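Local coordinates for protein acetone carboxylase alpha subunit (Xanthobacter autotrophicus Py2, PDB 5M45) that forms the alpha subunit of a six-chain acetone carboxylase assembly and belongs to the hydantoinase B/oxoprolinase family, at residues E703-K708 / W736-S741; D333-S338 / L724-E729. All coordinates share one frame; numbering follows the deposited sequence.

Contact 1 of 2, residues E703-K708 / W736-S741. Unlike the reference sequence in segment 736-741: Asp737 (reference Ser).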
loop_
_atom_site.group_PDB
_atom_site.type_symbol
_atom_site.label_atom_id
_atom_site.label_comp_id
_atom_site.label_asym_id
_atom_site.label_seq_id
_atom_site.Cartn_x
_atom_site.Cartn_y
_atom_site.Cartn_z
ATOM N N GLU A 703 -3.308 41.330 28.098
ATOM C CA GLU A 703 -2.102 41.158 28.889
ATOM C C GLU A 703 -1.507 39.748 28.756
ATOM O O GLU A 703 -0.285 39.589 28.620
ATOM C CB GLU A 703 -2.322 41.502 30.389
ATOM C CG GLU A 703 -1.075 41.176 31.232
ATOM C CD GLU A 703 -1.207 41.463 32.736
ATOM O OE1 GLU A 703 -2.358 41.713 33.258
ATOM O OE2 GLU A 703 -0.117 41.438 33.404
ATOM N N LYS A 704 -2.370 38.732 28.787
ATOM C CA LYS A 704 -1.908 37.362 28.588
ATOM C C LYS A 704 -1.340 37.121 27.189
ATOM O O LYS A 704 -0.335 36.410 27.058
ATOM C CB LYS A 704 -3.044 36.376 28.845
ATOM C CG LYS A 704 -3.455 36.399 30.296
ATOM C CD LYS A 704 -4.508 35.368 30.603
ATOM C CE LYS A 704 -4.929 35.553 32.033
ATOM N NZ LYS A 704 -6.158 34.786 32.254
ATOM N N ILE A 705 -1.967 37.694 26.168
ATOM C CA ILE A 705 -1.469 37.559 24.789
ATOM C C ILE A 705 -0.066 38.194 24.681
ATOM O O ILE A 705 0.876 37.571 24.144
ATOM C CB ILE A 705 -2.414 38.216 23.762
ATOM C CG1 ILE A 705 -3.767 37.476 23.734
ATOM C CG2 ILE A 705 -1.766 38.238 22.367
ATOM C CD1 ILE A 705 -4.904 38.237 23.061
ATOM N N LEU A 706 0.080 39.414 25.210
ATOM C CA LEU A 706 1.392 40.080 25.205
ATOM C C LEU A 706 2.465 39.247 25.927
ATOM O O LEU A 706 3.598 39.176 25.472
ATOM C CB LEU A 706 1.289 41.480 25.812
ATOM C CG LEU A 706 0.550 42.543 24.994
ATOM C CD1 LEU A 706 0.276 43.742 25.886
ATOM C CD2 LEU A 706 1.381 42.953 23.797
ATOM N N ALA A 707 2.101 38.595 27.037
ATOM C CA ALA A 707 3.028 37.738 27.783
ATOM C C ALA A 707 3.190 36.303 27.214
ATOM O O ALA A 707 3.941 35.503 27.763
ATOM C CB ALA A 707 2.598 37.671 29.250
ATOM N N LYS A 708 2.494 35.973 26.137
ATOM C CA LYS A 708 2.490 34.606 25.570
ATOM C C LYS A 708 2.022 33.503 26.541
ATOM O O LYS A 708 2.480 32.380 26.511
ATOM C CB LYS A 708 3.826 34.323 24.884
ATOM C CG LYS A 708 3.950 35.249 23.667
ATOM C CD LYS A 708 5.287 35.203 23.025
ATOM C CE LYS A 708 5.396 36.404 22.095
ATOM N NZ LYS A 708 6.771 36.496 21.627
ATOM N N TRP A 736 -6.841 43.201 19.092
ATOM C CA TRP A 736 -6.163 43.227 20.401
ATOM C C TRP A 736 -5.185 44.401 20.608
ATOM O O TRP A 736 -4.489 44.470 21.641
ATOM C CB TRP A 736 -5.451 41.890 20.637
ATOM C CG TRP A 736 -6.379 40.720 20.851
ATOM C CD1 TRP A 736 -6.516 39.622 20.057
ATOM C CD2 TRP A 736 -7.288 40.538 21.949
ATOM N NE1 TRP A 736 -7.446 38.777 20.578
ATOM C CE2 TRP A 736 -7.938 39.308 21.749
ATOM C CE3 TRP A 736 -7.615 41.305 23.076
ATOM C CZ2 TRP A 736 -8.910 38.807 22.646
ATOM C CZ3 TRP A 736 -8.578 40.797 23.973
ATOM C CH2 TRP A 736 -9.212 39.574 23.743
ATOM N N ASP A 737 -5.135 45.314 19.638
ATOM C CA ASP A 737 -4.277 46.527 19.701
ATOM C C ASP A 737 -2.823 46.165 20.025
ATOM O O ASP A 737 -2.221 46.708 20.956
ATOM C CB ASP A 737 -4.892 47.505 20.695
ATOM C CG ASP A 737 -4.197 48.861 20.727
ATOM O OD1 ASP A 737 -3.753 49.353 19.671
ATOM O OD2 ASP A 737 -4.109 49.472 21.845
ATOM N N LEU A 738 -2.270 45.206 19.292
ATOM C CA LEU A 738 -0.906 44.704 19.571
ATOM C C LEU A 738 0.136 45.545 18.826
ATOM O O LEU A 738 -0.074 45.899 17.687
ATOM C CB LEU A 738 -0.752 43.229 19.190
ATOM C CG LEU A 738 -1.780 42.298 19.874
ATOM C CD1 LEU A 738 -1.716 40.895 19.303
ATOM C CD2 LEU A 738 -1.581 42.260 21.386
ATOM N N PRO A 739 1.272 45.852 19.479
ATOM C CA PRO A 739 2.328 46.565 18.798
ATOM C C PRO A 739 3.061 45.672 17.764
ATOM O O PRO A 739 3.061 44.439 17.886
ATOM C CB PRO A 739 3.274 46.920 19.940
ATOM C CG PRO A 739 3.146 45.778 20.883
ATOM C CD PRO A 739 1.693 45.427 20.825
ATOM N N ASP A 740 3.683 46.309 16.776
ATOM C CA ASP A 740 4.500 45.599 15.792
ATOM C C ASP A 740 5.694 44.830 16.366
ATOM O O ASP A 740 6.130 43.852 15.756
ATOM C CB ASP A 740 4.968 46.541 14.657
ATOM C CG ASP A 740 3.817 47.011 13.764
ATOM O OD1 ASP A 740 2.727 46.405 13.792
ATOM O OD2 ASP A 740 3.997 48.009 13.043
ATOM N N SER A 741 6.186 45.236 17.532
ATOM C CA SER A 741 7.258 44.512 18.232
ATOM C C SER A 741 6.835 43.126 18.807
ATOM O O SER A 741 7.693 42.309 19.108
ATOM C CB SER A 741 7.795 45.381 19.354
ATOM O OG SER A 741 6.732 45.704 20.237
#

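Contact 2 of 2, residues D333-S338 / L724-E729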
loop_
_atom_site.group_PDB
_atom_site.type_symbol
_atom_site.label_atom_id
_atom_site.label_comp_id
_atom_site.label_asym_id
_atom_site.label_seq_id
_atom_site.Cartn_x
_atom_site.Cartn_y
_atom_site.Cartn_z
ATOM N N ASP A 333 -15.235 31.948 2.415
ATOM C CA ASP A 333 -13.794 32.222 2.423
ATOM C C ASP A 333 -13.228 31.756 3.766
ATOM O O ASP A 333 -13.676 32.227 4.828
ATOM C CB ASP A 333 -13.587 33.734 2.199
ATOM C CG ASP A 333 -12.102 34.140 2.075
ATOM O OD1 ASP A 333 -11.183 33.384 2.430
ATOM O OD2 ASP A 333 -11.843 35.271 1.589
ATOM N N PHE A 334 -12.250 30.842 3.718
ATOM C CA PHE A 334 -11.642 30.214 4.904
ATOM C C PHE A 334 -10.225 30.737 5.256
ATOM O O PHE A 334 -9.473 30.061 5.962
ATOM C CB PHE A 334 -11.710 28.684 4.766
ATOM C CG PHE A 334 -13.136 28.167 4.750
ATOM C CD1 PHE A 334 -13.880 28.150 3.566
ATOM C CD2 PHE A 334 -13.770 27.787 5.927
ATOM C CE1 PHE A 334 -15.212 27.720 3.569
ATOM C CE2 PHE A 334 -15.092 27.377 5.933
ATOM C CZ PHE A 334 -15.816 27.339 4.752
ATOM N N GLU A 335 -9.890 31.955 4.802
ATOM C CA GLU A 335 -8.719 32.688 5.254
ATOM C C GLU A 335 -8.579 32.638 6.763
ATOM O O GLU A 335 -9.538 32.955 7.474
ATOM C CB GLU A 335 -8.836 34.168 4.842
ATOM C CG GLU A 335 -7.732 35.150 5.358
ATOM C CD GLU A 335 -6.496 35.181 4.447
ATOM O OE1 GLU A 335 -5.471 35.851 4.727
ATOM O OE2 GLU A 335 -6.540 34.510 3.415
ATOM N N GLY A 336 -7.404 32.257 7.238
ATOM C CA GLY A 336 -7.148 32.127 8.655
ATOM C C GLY A 336 -7.085 30.716 9.210
ATOM O O GLY A 336 -6.728 30.520 10.362
ATOM N N SER A 337 -7.414 29.729 8.387
ATOM C CA SER A 337 -7.435 28.331 8.837
ATOM C C SER A 337 -6.022 27.802 9.122
ATOM O O SER A 337 -5.026 28.313 8.585
ATOM C CB SER A 337 -8.129 27.424 7.784
ATOM O OG SER A 337 -9.494 27.789 7.582
ATOM N N SER A 338 -5.960 26.780 9.970
ATOM C CA SER A 338 -4.685 26.149 10.368
ATOM C C SER A 338 -4.112 25.220 9.274
ATOM O O SER A 338 -4.748 24.971 8.261
ATOM C CB SER A 338 -4.846 25.431 11.734
ATOM O OG SER A 338 -5.865 24.441 11.712
ATOM N N LEU A 724 -0.275 31.225 7.146
ATOM C CA LEU A 724 -1.127 30.906 5.969
ATOM C C LEU A 724 -2.198 31.967 5.626
ATOM O O LEU A 724 -2.744 31.934 4.519
ATOM C CB LEU A 724 -1.816 29.551 6.171
ATOM C CG LEU A 724 -0.873 28.346 6.041
ATOM C CD1 LEU A 724 -1.452 27.143 6.789
ATOM C CD2 LEU A 724 -0.595 28.002 4.605
ATOM N N GLY A 725 -2.489 32.866 6.564
ATOM C CA GLY A 725 -3.573 33.855 6.466
ATOM C C GLY A 725 -3.183 35.251 6.960
ATOM O O GLY A 725 -3.593 35.656 8.049
ATOM N N PRO A 726 -2.417 35.994 6.166
ATOM C CA PRO A 726 -2.006 37.344 6.599
ATOM C C PRO A 726 -3.154 38.312 6.924
ATOM O O PRO A 726 -2.986 39.182 7.764
ATOM C CB PRO A 726 -1.175 37.897 5.425
ATOM C CG PRO A 726 -1.286 36.874 4.314
ATOM C CD PRO A 726 -1.903 35.620 4.833
ATOM N N ARG A 727 -4.302 38.174 6.283
ATOM C CA ARG A 727 -5.447 39.006 6.624
ATOM C C ARG A 727 -5.967 38.695 8.040
ATOM O O ARG A 727 -6.409 39.594 8.754
ATOM C CB ARG A 727 -6.519 38.803 5.573
ATOM C CG ARG A 727 -7.616 39.816 5.563
ATOM C CD ARG A 727 -8.231 39.890 4.122
ATOM N NE ARG A 727 -8.595 38.684 3.309
ATOM C CZ ARG A 727 -9.609 37.815 3.526
ATOM N NH1 ARG A 727 -10.291 37.850 4.671
ATOM N NH2 ARG A 727 -9.882 36.902 2.628
ATOM N N PHE A 728 -5.897 37.428 8.449
ATOM C CA PHE A 728 -6.264 37.003 9.790
ATOM C C PHE A 728 -5.286 37.560 10.825
ATOM O O PHE A 728 -5.731 38.048 11.858
ATOM C CB PHE A 728 -6.416 35.457 9.908
ATOM C CG PHE A 728 -6.650 34.975 11.323
ATOM C CD1 PHE A 728 -7.814 35.259 11.989
ATOM C CD2 PHE A 728 -5.669 34.243 11.979
ATOM C CE1 PHE A 728 -8.003 34.837 13.309
ATOM C CE2 PHE A 728 -5.865 33.802 13.298
ATOM C CZ PHE A 728 -7.032 34.103 13.963
ATOM N N GLU A 729 -3.985 37.520 10.545
ATOM C CA GLU A 729 -2.996 38.077 11.465
ATOM C C GLU A 729 -3.252 39.589 11.673
ATOM O O GLU A 729 -3.240 40.085 12.794
ATOM C CB GLU A 729 -1.543 37.836 10.990
ATOM C CG GLU A 729 -0.516 38.446 11.939
ATOM C CD GLU A 729 0.932 38.049 11.715
ATOM O OE1 GLU A 729 1.246 37.218 10.837
ATOM O OE2 GLU A 729 1.749 38.550 12.507
HETATM O O HOH W 1 -4.246 33.344 2.727
HETATM O O HOH W 2 -5.428 31.153 5.311
#

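Contact 1 of 2, residues E703-K708 / W736-S741
Ile705 drives its CD1 methyl squarely onto the indole of Trp736. The methyl stands 3.4 Å from the centroid of the five-membered ring and only 6° off the ring normal, a CH-pi contact over the face in which CD1 is almost equally far from all five ring atoms. A beta-branched side chain suits this place because its two arms serve two neighbours: with CG1 beside the backbone N (chi1 -65°) and CD1 extended from it, one arm reaches the indole, while CG2 turns to Leu738 and comes within 4.1 Å of its CD1. The contact joins the C-terminal ends of helices 694-706 and 726-735, with helix 712-724 between them in sequence; each ends in a Schellman motif, at Lys708 and Asp737. Phe732 of helix 726-735 also touches Ile705 and Leu738 and meets the Trp736 ring edge-to-face, and an aromatic side chain from the chain of another protein packs on Ile705. Leu738 and Leu706 run antiparallel past one another, their CD2 methyls 3.9 Å apart. At the more exposed margin, Leu706 CD2 also lies 3.9 Å from CD of Pro739, whose ring offers an apolar edge without an amide hydrogen.

Contact 2 of 2, residues D333-S338 / L724-E729
Glu335 reaches across to the first turn of helix 726-735, where its OE1 accepts a hydrogen bond from Arg727 N at 3.0 Å through the anti lone pair. CG, anti to the backbone N (chi1 174°), lies over the centre of the Arg727 guanidinium, 3.7 Å above its plane; the bend at chi2 (86°) turns CD toward the helix. At the guanidinium edge, NH2 donates to Asp333 OD2 at 2.8 Å in a salt bridge whose two planes stand 83° apart. The tight part lies at the glycines. Gly336, in the type II turn from Phe334 to Ser337, adopts backbone angles at which a CB would press on the carbonyl O of Glu335, and its CA rests 3.6 Å from Phe728 CB; Gly725, the N-cap residue, comes so near that a CB would clash with Gly336 N. The looser side is filled by water: one molecule links Glu335 OE2 to Leu724 O, and a second accepts from Gly336 N and donates weakly to the same carbonyl. Asp333 OD1 and Glu335 OE2 both form salt bridges with Arg381; with Arg727 on Asp333 and a helix-start N-H on Glu335, the setting probably favours the ionised form of both.

The two contacts lie at opposite ends of one helix, 726-735: contact 2 holds its first turn against the loop after strand 330-333, and contact 1 packs the residues that follow its end against helix 694-706. Their centres are about 19 Å apart and their nearest atoms about 7 Å, so they do not touch. Contact 1 is the more peripheral, its centre about 36 Å from the centre of the chain against about 22 Å for contact 2. Segment 333-338 of contact 2 falls within the hydantoinase B/oxoprolinase range. The bound groups lie farther off: the Leu724 side chain is about 10 Å from a magnesium ion and that of Asp333 about 13 Å from 3,6,9,12,15-pentaoxaheptadecan-1-ol.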